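Local coordinates for protein transmembrane beta-barrels (Synthetic construct, PDB 6X9Z) that forms a de novo designed eight-stranded antiparallel beta-barrel, probably built to fold in and span a lipid membrane, at residues P34-D39 with G56-K61; S63-P68 with L91-P96; L100-G105 with V114-A119. All blocks are in the same frame, centred on the assembly; numbering follows the deposited sequence. Where two conformers were deposited one is given.

Contact 1. Residues P34-D39 with G56-K61; sequences PYLFLD and GGVSYK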
ATOM      1  N   PRO A  34      17.765  -0.763  -1.776  1.00 32.17           N
ATOM      2  CA  PRO A  34      17.441  -0.026  -3.013  1.00 32.00           C
ATOM      3  C   PRO A  34      16.146  -0.438  -3.694  1.00 32.03           C
ATOM      4  O   PRO A  34      15.532   0.399  -4.370  0.41 31.94           O
ATOM      5  CB  PRO A  34      18.655  -0.311  -3.905  1.00 32.92           C
ATOM      6  CG  PRO A  34      19.770  -0.364  -2.946  1.00 34.06           C
ATOM      7  CD  PRO A  34      19.212  -1.055  -1.708  1.00 33.06           C
ATOM      8  N   TYR A  35      15.697  -1.684  -3.543  1.00 31.20           N
ATOM      9  CA  TYR A  35      14.509  -2.138  -4.254  1.00 31.46           C
ATOM     10  C   TYR A  35      13.452  -2.796  -3.376  1.00 30.72           C
ATOM     11  O   TYR A  35      12.307  -2.912  -3.824  0.80 30.96           O
ATOM     12  CB  TYR A  35      14.902  -3.104  -5.386  1.00 32.40           C
ATOM     13  CG  TYR A  35      15.825  -2.471  -6.416  1.00 32.92           C
ATOM     14  CD1 TYR A  35      17.132  -2.917  -6.584  1.00 33.67           C
ATOM     15  CD2 TYR A  35      15.391  -1.411  -7.203  1.00 33.04           C
ATOM     16  CE1 TYR A  35      17.977  -2.330  -7.519  1.00 34.45           C
ATOM     17  CE2 TYR A  35      16.225  -0.823  -8.139  1.00 33.98           C
ATOM     18  CZ  TYR A  35      17.516  -1.283  -8.292  1.00 34.79           C
ATOM     19  OH  TYR A  35      18.342  -0.696  -9.222  1.00 34.42           O
ATOM     20  N   LEU A  36      13.771  -3.198  -2.151  1.00 30.71           N
ATOM     21  CA  LEU A  36      12.798  -3.840  -1.278  1.00 31.03           C
ATOM     22  C   LEU A  36      12.254  -2.850  -0.255  1.00 31.08           C
ATOM     23  O   LEU A  36      12.907  -1.865   0.097  1.00 29.94           O
ATOM     24  CB  LEU A  36      13.409  -5.044  -0.555  1.00 31.06           C
ATOM     25  CG  LEU A  36      13.967  -6.144  -1.463  1.00 30.61           C
ATOM     26  CD1 LEU A  36      14.491  -7.320  -0.653  1.00 30.38           C
ATOM     27  CD2 LEU A  36      12.918  -6.596  -2.465  1.00 30.25           C
ATOM     28  N   PHE A  37      11.041  -3.118   0.217  1.00 30.42           N
ATOM     29  CA  PHE A  37      10.442  -2.282   1.242  1.00 30.64           C
ATOM     30  C   PHE A  37       9.510  -3.126   2.097  1.00 31.51           C
ATOM     31  O   PHE A  37       8.997  -4.155   1.651  1.00 30.70           O
ATOM     32  CB  PHE A  37       9.684  -1.087   0.642  1.00 30.72           C
ATOM     33  CG  PHE A  37       8.496  -1.467  -0.206  1.00 30.89           C
ATOM     34  CD1 PHE A  37       7.220  -1.482   0.334  1.00 31.21           C
ATOM     35  CD2 PHE A  37       8.655  -1.785  -1.546  1.00 30.74           C
ATOM     36  CE1 PHE A  37       6.130  -1.822  -0.444  1.00 31.26           C
ATOM     37  CE2 PHE A  37       7.567  -2.132  -2.326  1.00 30.62           C
ATOM     38  CZ  PHE A  37       6.304  -2.144  -1.776  1.00 30.82           C
ATOM     39  N   LEU A  38       9.323  -2.687   3.335  1.00 30.44           N
ATOM     40  CA  LEU A  38       8.344  -3.266   4.237  1.00 31.44           C
ATOM     41  C   LEU A  38       7.102  -2.391   4.244  1.00 32.19           C
ATOM     42  O   LEU A  38       7.168  -1.184   4.004  1.00 31.94           O
ATOM     43  CB  LEU A  38       8.907  -3.407   5.653  1.00 30.46           C
ATOM     44  CG  LEU A  38      10.136  -4.316   5.746  1.00 30.41           C
ATOM     45  CD1 LEU A  38      10.726  -4.320   7.151  1.00 29.94           C
ATOM     46  CD2 LEU A  38       9.788  -5.731   5.304  1.00 30.08           C
ATOM     47  N   ASP A  39       5.961  -3.024   4.499  1.00 32.86           N
ATOM     48  CA  ASP A  39       4.680  -2.336   4.528  1.00 33.54           C
ATOM     49  C   ASP A  39       3.911  -2.832   5.739  1.00 34.12           C
ATOM     50  O   ASP A  39       3.767  -4.041   5.934  1.00 34.88           O
ATOM     51  CB  ASP A  39       3.888  -2.584   3.239  1.00 33.64           C
ATOM     52  CG  ASP A  39       2.732  -1.619   3.062  1.00 35.13           C
ATOM     53  OD1 ASP A  39       2.102  -1.234   4.071  0.61 35.08           O
ATOM     54  OD2 ASP A  39       2.447  -1.241   1.906  0.52 35.39           O
ATOM     55  N   GLY A  56       5.361  -6.696   2.196  1.00 33.48           N
ATOM     56  CA  GLY A  56       6.321  -5.858   1.510  1.00 32.74           C
ATOM     57  C   GLY A  56       6.390  -6.242   0.051  1.00 32.27           C
ATOM     58  O   GLY A  56       5.600  -7.053  -0.435  1.00 32.80           O
ATOM     59  N   GLY A  57       7.348  -5.651  -0.649  1.00 31.92           N
ATOM     60  CA  GLY A  57       7.514  -5.979  -2.049  1.00 31.96           C
ATOM     61  C   GLY A  57       8.726  -5.311  -2.650  1.00 31.41           C
ATOM     62  O   GLY A  57       9.665  -4.935  -1.946  1.00 31.15           O
ATOM     63  N   VAL A  58       8.691  -5.183  -3.973  1.00 31.01           N
ATOM     64  CA  VAL A  58       9.772  -4.586  -4.742  1.00 30.90           C
ATOM     65  C   VAL A  58       9.288  -3.261  -5.310  1.00 31.09           C
ATOM     66  O   VAL A  58       8.110  -3.103  -5.649  1.00 30.51           O
ATOM     67  CB  VAL A  58      10.251  -5.531  -5.865  1.00 30.92           C
ATOM     68  CG1 VAL A  58      11.585  -5.062  -6.428  1.00 31.78           C
ATOM     69  CG2 VAL A  58      10.355  -6.949  -5.344  1.00 30.84           C
ATOM     70  N   SER A  59      10.202  -2.297  -5.400  1.00 30.70           N
ATOM     71  CA  SER A  59       9.862  -0.991  -5.942  1.00 30.81           C
ATOM     72  C   SER A  59      11.122  -0.321  -6.473  1.00 31.63           C
ATOM     73  O   SER A  59      12.209  -0.514  -5.928  1.00 31.47           O
ATOM     74  CB  SER A  59       9.199  -0.106  -4.882  1.00 30.78           C
ATOM     75  OG  SER A  59       8.777   1.126  -5.440  1.00 31.12           O
ATOM     76  N   TYR A  60      10.959   0.455  -7.540  1.00 31.45           N
ATOM     77  CA  TYR A  60      12.031   1.263  -8.101  1.00 31.65           C
ATOM     78  C   TYR A  60      11.406   2.507  -8.710  1.00 31.46           C
ATOM     79  O   TYR A  60      10.182   2.620  -8.819  1.00 31.19           O
ATOM     80  CB  TYR A  60      12.847   0.495  -9.149  1.00 31.88           C
ATOM     81  CG  TYR A  60      12.172   0.335 -10.500  1.00 32.32           C
ATOM     82  CD1 TYR A  60      12.675   0.977 -11.632  1.00 32.08           C
ATOM     83  CD2 TYR A  60      11.041  -0.458 -10.646  1.00 32.11           C
ATOM     84  CE1 TYR A  60      12.069   0.831 -12.873  1.00 31.58           C
ATOM     85  CE2 TYR A  60      10.429  -0.610 -11.881  1.00 32.12           C
ATOM     86  CZ  TYR A  60      10.946   0.031 -12.990  1.00 32.12           C
ATOM     87  OH  TYR A  60      10.332  -0.126 -14.215  1.00 32.20           O
ATOM     88  N   LYS A  61      12.259   3.442  -9.110  1.00 31.70           N
ATOM     89  CA  LYS A  61      11.823   4.717  -9.666  1.00 31.98           C
ATOM     90  C   LYS A  61      12.119   4.732 -11.160  1.00 32.69           C
ATOM     91  O   LYS A  61      13.277   4.615 -11.573  0.86 32.59           O
ATOM     92  CB  LYS A  61      12.508   5.876  -8.952  1.00 32.33           C
ATOM     93  CG  LYS A  61      12.176   5.962  -7.476  1.00 32.39           C
ATOM     94  CD  LYS A  61      12.904   7.116  -6.801  1.00 33.86           C
ATOM     95  CE  LYS A  61      12.606   7.137  -5.309  1.00 33.60           C
ATOM     96  NZ  LYS A  61      13.400   8.152  -4.576  1.00 34.29           N
TER
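The ring of F37 lies against the backbone of G57, whose N sits over its centre, 3.8 Å above the plane, while the V58 carbonyl comes up at the edge with O 3.5 Å from CE2. S59 CB meets CE2 obliquely; chi1 of 64° sets CG between the backbone N and the carbonyl carbon, and the ring lies over G57. The Y35 ring has P34 CB over one face near the rim and S59 O in plane at the edge, where Y60 CB also stands 3.7 Å from Y35 CD2. On the face carrying L36 and L38, L36 CD2 touches V58 CG2 at 3.9 Å.

F37 and G57 form an antiparallel hydrogen-bonded pair, with F37 N to G57 O at 3.1 Å and G57 N to F37 O at 3.2 Å. S59 N adds a shorter bond of 2.7 Å to Y35 O, lying in the carbonyl plane. With no side chain on G56, its CA comes within 4.3 Å of L38 CA.

S59 OG bonds to P68 O, and D39 is held by Q29, Y11 and K71, polar groups gathered on the F37 side inside the barrel. The contact lies at the open end of the hairpin of strands 36-45 and 49-59; strand 66-77 flanks 49-59, and Y69 and K71 of that strand pack on F37.

Contact 2. Residues S63-P68 with L91-P96; sequences SPDLEP and LYRVSP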
ATOM      1  N   SER A  63      11.314   7.384 -12.911  1.00 33.98           N
ATOM      2  CA  SER A  63      11.634   8.789 -13.120  0.51 33.77           C
ATOM      3  C   SER A  63      11.420   9.509 -11.799  1.00 35.44           C
ATOM      4  O   SER A  63      10.866   8.935 -10.852  1.00 34.94           O
ATOM      5  CB  SER A  63      10.761   9.398 -14.230  0.51 36.75           C
ATOM      6  OG  SER A  63       9.387   9.269 -13.910  0.51 34.73           O
ATOM      7  N   PRO A  64      11.870  10.766 -11.688  1.00 36.35           N
ATOM      8  CA  PRO A  64      11.548  11.532 -10.470  1.00 36.63           C
ATOM      9  C   PRO A  64      10.054  11.710 -10.236  1.00 37.29           C
ATOM     10  O   PRO A  64       9.672  12.174  -9.154  0.93 37.93           O
ATOM     11  CB  PRO A  64      12.235  12.881 -10.711  1.00 37.77           C
ATOM     12  CG  PRO A  64      13.385  12.553 -11.578  1.00 36.41           C
ATOM     13  CD  PRO A  64      12.910  11.444 -12.485  1.00 36.85           C
ATOM     14  N   ASP A  65       9.198  11.356 -11.201  1.00 36.85           N
ATOM     15  CA  ASP A  65       7.755  11.503 -11.054  1.00 36.58           C
ATOM     16  C   ASP A  65       7.018  10.197 -10.811  1.00 35.19           C
ATOM     17  O   ASP A  65       5.898  10.232 -10.291  1.00 34.46           O
ATOM     18  CB  ASP A  65       7.139  12.151 -12.303  1.00 37.97           C
ATOM     19  CG  ASP A  65       7.946  13.322 -12.816  1.00 39.40           C
ATOM     20  OD1 ASP A  65       8.902  13.087 -13.583  1.00 44.48           O
ATOM     21  OD2 ASP A  65       7.617  14.472 -12.460  1.00 41.26           O
ATOM     22  N   LEU A  66       7.588   9.059 -11.200  1.00 34.72           N
ATOM     23  CA  LEU A  66       6.885   7.784 -11.158  1.00 33.02           C
ATOM     24  C   LEU A  66       7.716   6.759 -10.403  1.00 32.68           C
ATOM     25  O   LEU A  66       8.915   6.611 -10.660  1.00 32.15           O
ATOM     26  CB  LEU A  66       6.577   7.286 -12.574  1.00 31.89           C
ATOM     27  CG  LEU A  66       5.998   5.880 -12.728  1.00 31.11           C
ATOM     28  CD1 LEU A  66       4.670   5.749 -12.002  1.00 31.29           C
ATOM     29  CD2 LEU A  66       5.834   5.547 -14.196  1.00 31.77           C
ATOM     30  N   GLU A  67       7.070   6.057  -9.471  1.00 31.30           N
ATOM     31  CA  GLU A  67       7.713   5.023  -8.663  1.00 30.67           C
ATOM     32  C   GLU A  67       6.795   3.811  -8.598  1.00 31.44           C
ATOM     33  O   GLU A  67       5.942   3.703  -7.707  1.00 29.83           O
ATOM     34  CB  GLU A  67       8.045   5.533  -7.260  1.00 30.73           C
ATOM     35  CG  GLU A  67       8.669   4.464  -6.373  1.00 30.82           C
ATOM     36  CD  GLU A  67       9.126   4.989  -5.028  1.00 31.19           C
ATOM     37  OE1 GLU A  67       8.869   6.168  -4.712  1.00 31.57           O
ATOM     38  OE2 GLU A  67       9.753   4.211  -4.279  1.00 32.31           O
ATOM     39  N   PRO A  68       6.939   2.875  -9.533  1.00 30.76           N
ATOM     40  CA  PRO A  68       6.101   1.674  -9.510  1.00 30.06           C
ATOM     41  C   PRO A  68       6.493   0.751  -8.367  1.00 31.03           C
ATOM     42  O   PRO A  68       7.615   0.786  -7.860  1.00 30.23           O
ATOM     43  CB  PRO A  68       6.381   1.017 -10.867  1.00 30.35           C
ATOM     44  CG  PRO A  68       7.090   2.067 -11.691  1.00 30.49           C
ATOM     45  CD  PRO A  68       7.816   2.920 -10.712  1.00 30.69           C
ATOM     46  N   LEU A  91       3.515   5.264  -7.205  1.00 30.02           N
ATOM     47  CA  LEU A  91       3.473   6.558  -6.541  0.81 30.87           C
ATOM     48  C   LEU A  91       3.839   7.640  -7.544  1.00 30.94           C
ATOM     49  O   LEU A  91       4.865   7.539  -8.225  1.00 31.43           O
ATOM     50  CB  LEU A  91       4.430   6.596  -5.350  0.81 30.62           C
ATOM     51  CG  LEU A  91       4.119   5.611  -4.230  0.81 30.88           C
ATOM     52  CD1 LEU A  91       5.214   5.646  -3.185  0.81 31.05           C
ATOM     53  CD2 LEU A  91       2.785   5.955  -3.613  0.81 30.38           C
ATOM     54  N   TYR A  92       3.002   8.662  -7.632  1.00 31.18           N
ATOM     55  CA  TYR A  92       3.207   9.792  -8.532  1.00 31.95           C
ATOM     56  C   TYR A  92       3.589  10.996  -7.677  1.00 32.22           C
ATOM     57  O   TYR A  92       2.734  11.602  -7.029  1.00 31.90           O
ATOM     58  CB  TYR A  92       1.951  10.052  -9.359  1.00 32.06           C
ATOM     59  CG  TYR A  92       1.570   8.885 -10.242  1.00 32.17           C
ATOM     60  CD1 TYR A  92       0.746   7.867  -9.775  1.00 31.32           C
ATOM     61  CD2 TYR A  92       2.051   8.794 -11.540  1.00 32.83           C
ATOM     62  CE1 TYR A  92       0.404   6.799 -10.585  1.00 31.97           C
ATOM     63  CE2 TYR A  92       1.719   7.734 -12.354  1.00 32.12           C
ATOM     64  CZ  TYR A  92       0.897   6.740 -11.875  1.00 32.71           C
ATOM     65  OH  TYR A  92       0.576   5.683 -12.697  1.00 33.29           O
ATOM     66  N   ARG A  93       4.878  11.334  -7.674  1.00 32.94           N
ATOM     67  CA  ARG A  93       5.352  12.465  -6.887  1.00 33.63           C
ATOM     68  C   ARG A  93       4.700  13.756  -7.359  1.00 34.19           C
ATOM     69  O   ARG A  93       4.688  14.062  -8.556  1.00 34.99           O
ATOM     70  CB  ARG A  93       6.877  12.562  -6.984  1.00 34.79           C
ATOM     71  CG  ARG A  93       7.467  13.959  -6.806  1.00 36.99           C
ATOM     72  CD  ARG A  93       7.736  14.614  -8.159  1.00 39.83           C
ATOM     73  NE  ARG A  93       8.915  15.471  -8.158  1.00 44.85           N
ATOM     74  CZ  ARG A  93       9.426  16.026  -9.251  1.00 52.24           C
ATOM     75  NH1 ARG A  93      10.506  16.792  -9.168  1.00 56.64           N
ATOM     76  NH2 ARG A  93       8.855  15.813 -10.431  1.00 46.10           N
ATOM     77  N   VAL A  94       4.141  14.510  -6.416  1.00 33.53           N
ATOM     78  CA  VAL A  94       3.610  15.838  -6.706  1.00 33.36           C
ATOM     79  C   VAL A  94       4.323  16.935  -5.937  1.00 32.85           C
ATOM     80  O   VAL A  94       4.181  18.114  -6.296  1.00 32.74           O
ATOM     81  CB  VAL A  94       2.090  15.912  -6.452  1.00 32.24           C
ATOM     82  CG1 VAL A  94       1.347  15.064  -7.471  0.45 31.98           C
ATOM     83  CG2 VAL A  94       1.757  15.476  -5.036  1.00 31.87           C
ATOM     84  N   SER A  95       5.081  16.598  -4.902  1.00 32.73           N
ATOM     85  CA  SER A  95       5.929  17.557  -4.212  1.00 32.67           C
ATOM     86  C   SER A  95       7.077  16.789  -3.582  1.00 33.32           C
ATOM     87  O   SER A  95       7.081  15.551  -3.591  0.87 33.20           O
ATOM     88  CB  SER A  95       5.143  18.334  -3.146  1.00 32.49           C
ATOM     89  OG  SER A  95       5.113  17.614  -1.927  1.00 32.61           O
ATOM     90  N   PRO A  96       8.085  17.487  -3.057  1.00 33.80           N
ATOM     91  CA  PRO A  96       9.120  16.787  -2.282  1.00 35.23           C
ATOM     92  C   PRO A  96       8.568  16.097  -1.053  1.00 35.23           C
ATOM     93  O   PRO A  96       9.216  15.188  -0.517  1.00 36.26           O
ATOM     94  CB  PRO A  96      10.092  17.912  -1.911  1.00 36.92           C
ATOM     95  CG  PRO A  96       9.941  18.892  -3.018  1.00 35.34           C
ATOM     96  CD  PRO A  96       8.480  18.875  -3.359  1.00 34.06           C
TER
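R93 buries the most surface here: its aliphatic part and NE lie against P64 O, and its NH2 meets D65. The chain runs past the carbonyl of P64, with CD 3.3 Å from P64 O, and that oxygen lies over one face of the guanidinium. A bend at chi2 of -97° places CD there, and the chain bends again at chi3. NH2 forms a salt bridge with D65 OD2 at 2.7 Å, the oxygen lying in the guanidinium plane at its edge. Carboxylate and guanidinium planes are turned 72° from each other, and the pairing runs through one nitrogen and one oxygen, on the surface.

D65 also takes part through its backbone. Its carbonyl O receives R93 N at 3.0 Å, the donor standing above the carbonyl plane, and Y92 CA makes a CA-H...O contact with the same oxygen at 3.2 Å. This is the open end of an antiparallel beta-hairpin, strands 66-77 and 82-93, in the barrel wall; the charged pair bridges the turn entering the first strand and the last residue of the second.

L91, the other large contributor, pairs with E67 by two backbone bonds: E67 N to L91 O, and L91 N to E67 O, both 2.9 Å. In the former the donor lies in the carbonyl plane; in the latter it stands 45° out of it. The two side chains lie side by side and point the same way, the extended E67 chain alongside L91. On the opposite face of the sheet, L66 and Y92 form the next, non-hydrogen-bonded pair, with L66 CD1 meeting Y92 CE2 at 3.6 Å. The L91 side chain continues the packing to M101 of strand 98-106, and Y92 likewise rests on V102.

Contact 3. Residues L100-G105 with V114-A119; sequences LMVEYG and VAIGIA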
ATOM      1  N   LEU A 100       0.941  11.078  -4.962  1.00 30.31           N
ATOM      2  CA  LEU A 100      -0.347  10.441  -5.177  1.00 30.39           C
ATOM      3  C   LEU A 100      -0.140   8.950  -5.375  1.00 31.06           C
ATOM      4  O   LEU A 100       0.806   8.521  -6.042  1.00 29.97           O
ATOM      5  CB  LEU A 100      -1.058  11.037  -6.388  1.00 30.01           C
ATOM      6  CG  LEU A 100      -1.145  12.560  -6.340  1.00 30.29           C
ATOM      7  CD1 LEU A 100      -1.807  13.075  -7.593  1.00 30.83           C
ATOM      8  CD2 LEU A 100      -1.887  13.009  -5.091  1.00 30.23           C
ATOM      9  N   MET A 101      -1.031   8.163  -4.786  1.00 30.30           N
ATOM     10  CA  MET A 101      -0.879   6.719  -4.726  1.00 30.53           C
ATOM     11  C   MET A 101      -2.089   6.069  -5.371  1.00 31.53           C
ATOM     12  O   MET A 101      -3.229   6.412  -5.047  1.00 31.58           O
ATOM     13  CB  MET A 101      -0.723   6.260  -3.279  1.00 30.64           C
ATOM     14  CG  MET A 101      -0.559   4.768  -3.094  1.00 30.63           C
ATOM     15  SD  MET A 101      -0.374   4.420  -1.338  1.00 33.42           S
ATOM     16  CE  MET A 101      -0.163   2.646  -1.352  1.00 33.64           C
ATOM     17  N   VAL A 102      -1.838   5.152  -6.294  1.00 31.30           N
ATOM     18  CA  VAL A 102      -2.877   4.329  -6.895  1.00 31.73           C
ATOM     19  C   VAL A 102      -2.380   2.894  -6.888  1.00 32.31           C
ATOM     20  O   VAL A 102      -1.194   2.631  -7.126  1.00 31.54           O
ATOM     21  CB  VAL A 102      -3.237   4.787  -8.323  1.00 31.59           C
ATOM     22  CG1 VAL A 102      -3.729   6.224  -8.306  1.00 31.22           C
ATOM     23  CG2 VAL A 102      -2.048   4.638  -9.257  1.00 31.71           C
ATOM     24  N   GLU A 103      -3.282   1.969  -6.591  1.00 32.59           N
ATOM     25  CA  GLU A 103      -2.887   0.587  -6.389  1.00 33.05           C
ATOM     26  C   GLU A 103      -4.026  -0.327  -6.798  1.00 34.19           C
ATOM     27  O   GLU A 103      -5.156  -0.161  -6.335  1.00 34.55           O
ATOM     28  CB  GLU A 103      -2.512   0.337  -4.929  1.00 32.77           C
ATOM     29  CG  GLU A 103      -2.291  -1.115  -4.597  1.00 34.22           C
ATOM     30  CD  GLU A 103      -1.769  -1.299  -3.199  1.00 35.46           C
ATOM     31  OE1 GLU A 103      -1.005  -0.424  -2.735  1.00 35.81           O
ATOM     32  OE2 GLU A 103      -2.127  -2.313  -2.563  1.00 36.63           O
ATOM     33  N   TYR A 104      -3.720  -1.278  -7.669  1.00 34.69           N
ATOM     34  CA  TYR A 104      -4.609  -2.391  -7.951  1.00 36.33           C
ATOM     35  C   TYR A 104      -4.154  -3.583  -7.122  1.00 37.23           C
ATOM     36  O   TYR A 104      -2.967  -3.926  -7.121  1.00 36.52           O
ATOM     37  CB  TYR A 104      -4.604  -2.736  -9.439  1.00 36.83           C
ATOM     38  CG  TYR A 104      -5.364  -3.994  -9.764  1.00 38.78           C
ATOM     39  CD1 TYR A 104      -4.695  -5.160 -10.111  1.00 39.74           C
ATOM     40  CD2 TYR A 104      -6.750  -4.021  -9.713  1.00 39.46           C
ATOM     41  CE1 TYR A 104      -5.386  -6.314 -10.408  1.00 40.71           C
ATOM     42  CE2 TYR A 104      -7.451  -5.171 -10.004  1.00 40.83           C
ATOM     43  CZ  TYR A 104      -6.766  -6.314 -10.351  1.00 41.79           C
ATOM     44  OH  TYR A 104      -7.460  -7.462 -10.646  1.00 43.32           O
ATOM     45  N   GLY A 105      -5.090  -4.198  -6.402  1.00 38.41           N
ATOM     46  CA  GLY A 105      -4.750  -5.284  -5.511  1.00 39.41           C
ATOM     47  C   GLY A 105      -5.765  -6.406  -5.597  1.00 40.64           C
ATOM     48  O   GLY A 105      -6.924  -6.203  -5.964  1.00 40.71           O
ATOM     49  N   VAL A 114      -9.381  -1.642  -6.117  1.00 36.55           N
ATOM     50  CA  VAL A 114      -8.660  -0.469  -6.588  1.00 35.75           C
ATOM     51  C   VAL A 114      -8.640   0.530  -5.445  1.00 35.31           C
ATOM     52  O   VAL A 114      -9.687   0.831  -4.861  1.00 35.07           O
ATOM     53  CB  VAL A 114      -9.304   0.130  -7.848  1.00 36.01           C
ATOM     54  CG1 VAL A 114      -8.682   1.474  -8.184  1.00 35.27           C
ATOM     55  CG2 VAL A 114      -9.153  -0.835  -9.016  1.00 36.72           C
ATOM     56  N   ALA A 115      -7.451   1.017  -5.106  1.00 34.61           N
ATOM     57  CA  ALA A 115      -7.276   1.948  -4.005  1.00 34.24           C
ATOM     58  C   ALA A 115      -6.521   3.177  -4.484  1.00 33.83           C
ATOM     59  O   ALA A 115      -5.559   3.069  -5.252  1.00 33.36           O
ATOM     60  CB  ALA A 115      -6.532   1.296  -2.835  1.00 33.88           C
ATOM     61  N   ILE A 116      -6.978   4.345  -4.040  1.00 33.73           N
ATOM     62  CA  ILE A 116      -6.330   5.616  -4.323  1.00 33.41           C
ATOM     63  C   ILE A 116      -6.082   6.322  -3.000  1.00 32.76           C
ATOM     64  O   ILE A 116      -6.819   6.136  -2.026  1.00 32.50           O
ATOM     65  CB  ILE A 116      -7.168   6.503  -5.267  1.00 34.30           C
ATOM     66  CG1 ILE A 116      -8.537   6.786  -4.645  1.00 35.45           C
ATOM     67  CG2 ILE A 116      -7.314   5.843  -6.631  1.00 34.00           C
ATOM     68  CD1 ILE A 116      -9.422   7.673  -5.491  1.00 43.05           C
ATOM     69  N   GLY A 117      -5.031   7.129  -2.967  1.00 31.22           N
ATOM     70  CA  GLY A 117      -4.669   7.809  -1.741  1.00 30.78           C
ATOM     71  C   GLY A 117      -3.439   8.662  -1.948  1.00 29.97           C
ATOM     72  O   GLY A 117      -3.029   8.930  -3.078  0.96 30.07           O
ATOM     73  N   ILE A 118      -2.864   9.101  -0.831  1.00 29.81           N
ATOM     74  CA  ILE A 118      -1.661   9.921  -0.848  1.00 29.41           C
ATOM     75  C   ILE A 118      -0.586   9.227  -0.026  1.00 30.39           C
ATOM     76  O   ILE A 118      -0.862   8.370   0.816  1.00 30.13           O
ATOM     77  CB  ILE A 118      -1.904  11.343  -0.309  1.00 29.32           C
ATOM     78  CG1 ILE A 118      -2.324  11.275   1.160  1.00 29.15           C
ATOM     79  CG2 ILE A 118      -2.916  12.083  -1.172  1.00 29.59           C
ATOM     80  CD1 ILE A 118      -2.704  12.603   1.759  1.00 29.45           C
ATOM     81  N   ALA A 119       0.657   9.623  -0.278  1.00 30.25           N
ATOM     82  CA  ALA A 119       1.810   9.083   0.426  1.00 30.57           C
ATOM     83  C   ALA A 119       2.687  10.244   0.865  1.00 31.46           C
ATOM     84  O   ALA A 119       3.225  10.971   0.023  1.00 31.01           O
ATOM     85  CB  ALA A 119       2.591   8.105  -0.455  1.00 31.18           C
TER
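M101 and G117 form a hydrogen-bonded pair in the antiparallel beta-hairpin of strands 98-106 and 112-121, the last hairpin of the barrel. M101 CB rests on the peptide of G117, 3.5 Å from its O and 3.9 Å from its C. CG stands anti to the backbone N (chi1 180°), and the chain stays fully extended through SD, leaving the G117 strand behind. The tip, CE, ends 3.5 Å from E103 OE1, two residues along the same strand, an oxygen that is hydrogen-bonded to the hydroxyl of Y69. Y11 and V13 of strand 8-17, and L91, pack round the M101 side chain within the barrel.

Four backbone bonds join 100-105 to 114-119. M101 N to G117 O is the shortest at 2.7 Å, its donor 40° out of the carbonyl plane, whereas the bonds joining E103 and A115 run almost along their C=O axes. The other face is apolar apart from the Y104 hydroxyl and is consistent with a lipid-facing surface. There V102 CG1 meets I116 CG2 at 4.0 Å and L100 CD2 meets I118 CG2 at 4.2 Å. Y104 crosses V114 at about a right angle, its ring edge atom CD2 lying 4.1 Å from V114 CG2.

In the fold
The three contacts follow one another along the chain, each joining the strands of a separate hairpin in the same closed eight-stranded sheet: 36-45 with 49-59, 66-77 with 82-93, and 98-106 with 112-121. Contacts 1 and 2 have centres about 14 Å apart and touch where strands 49-59 and 66-77 adjoin. Contacts 2 and 3, centres about 13 Å apart, meet across strands 82-93 and 98-106, where Y92 N probably bonds to L100 O. Contacts 1 and 3 have centres about 15 Å and nearest atoms about 6 Å apart, with no touch. Strands 8-17 and 22-31 fill the remaining part, and with 112-121 bonding back to 8-17 the sheet closes into a barrel.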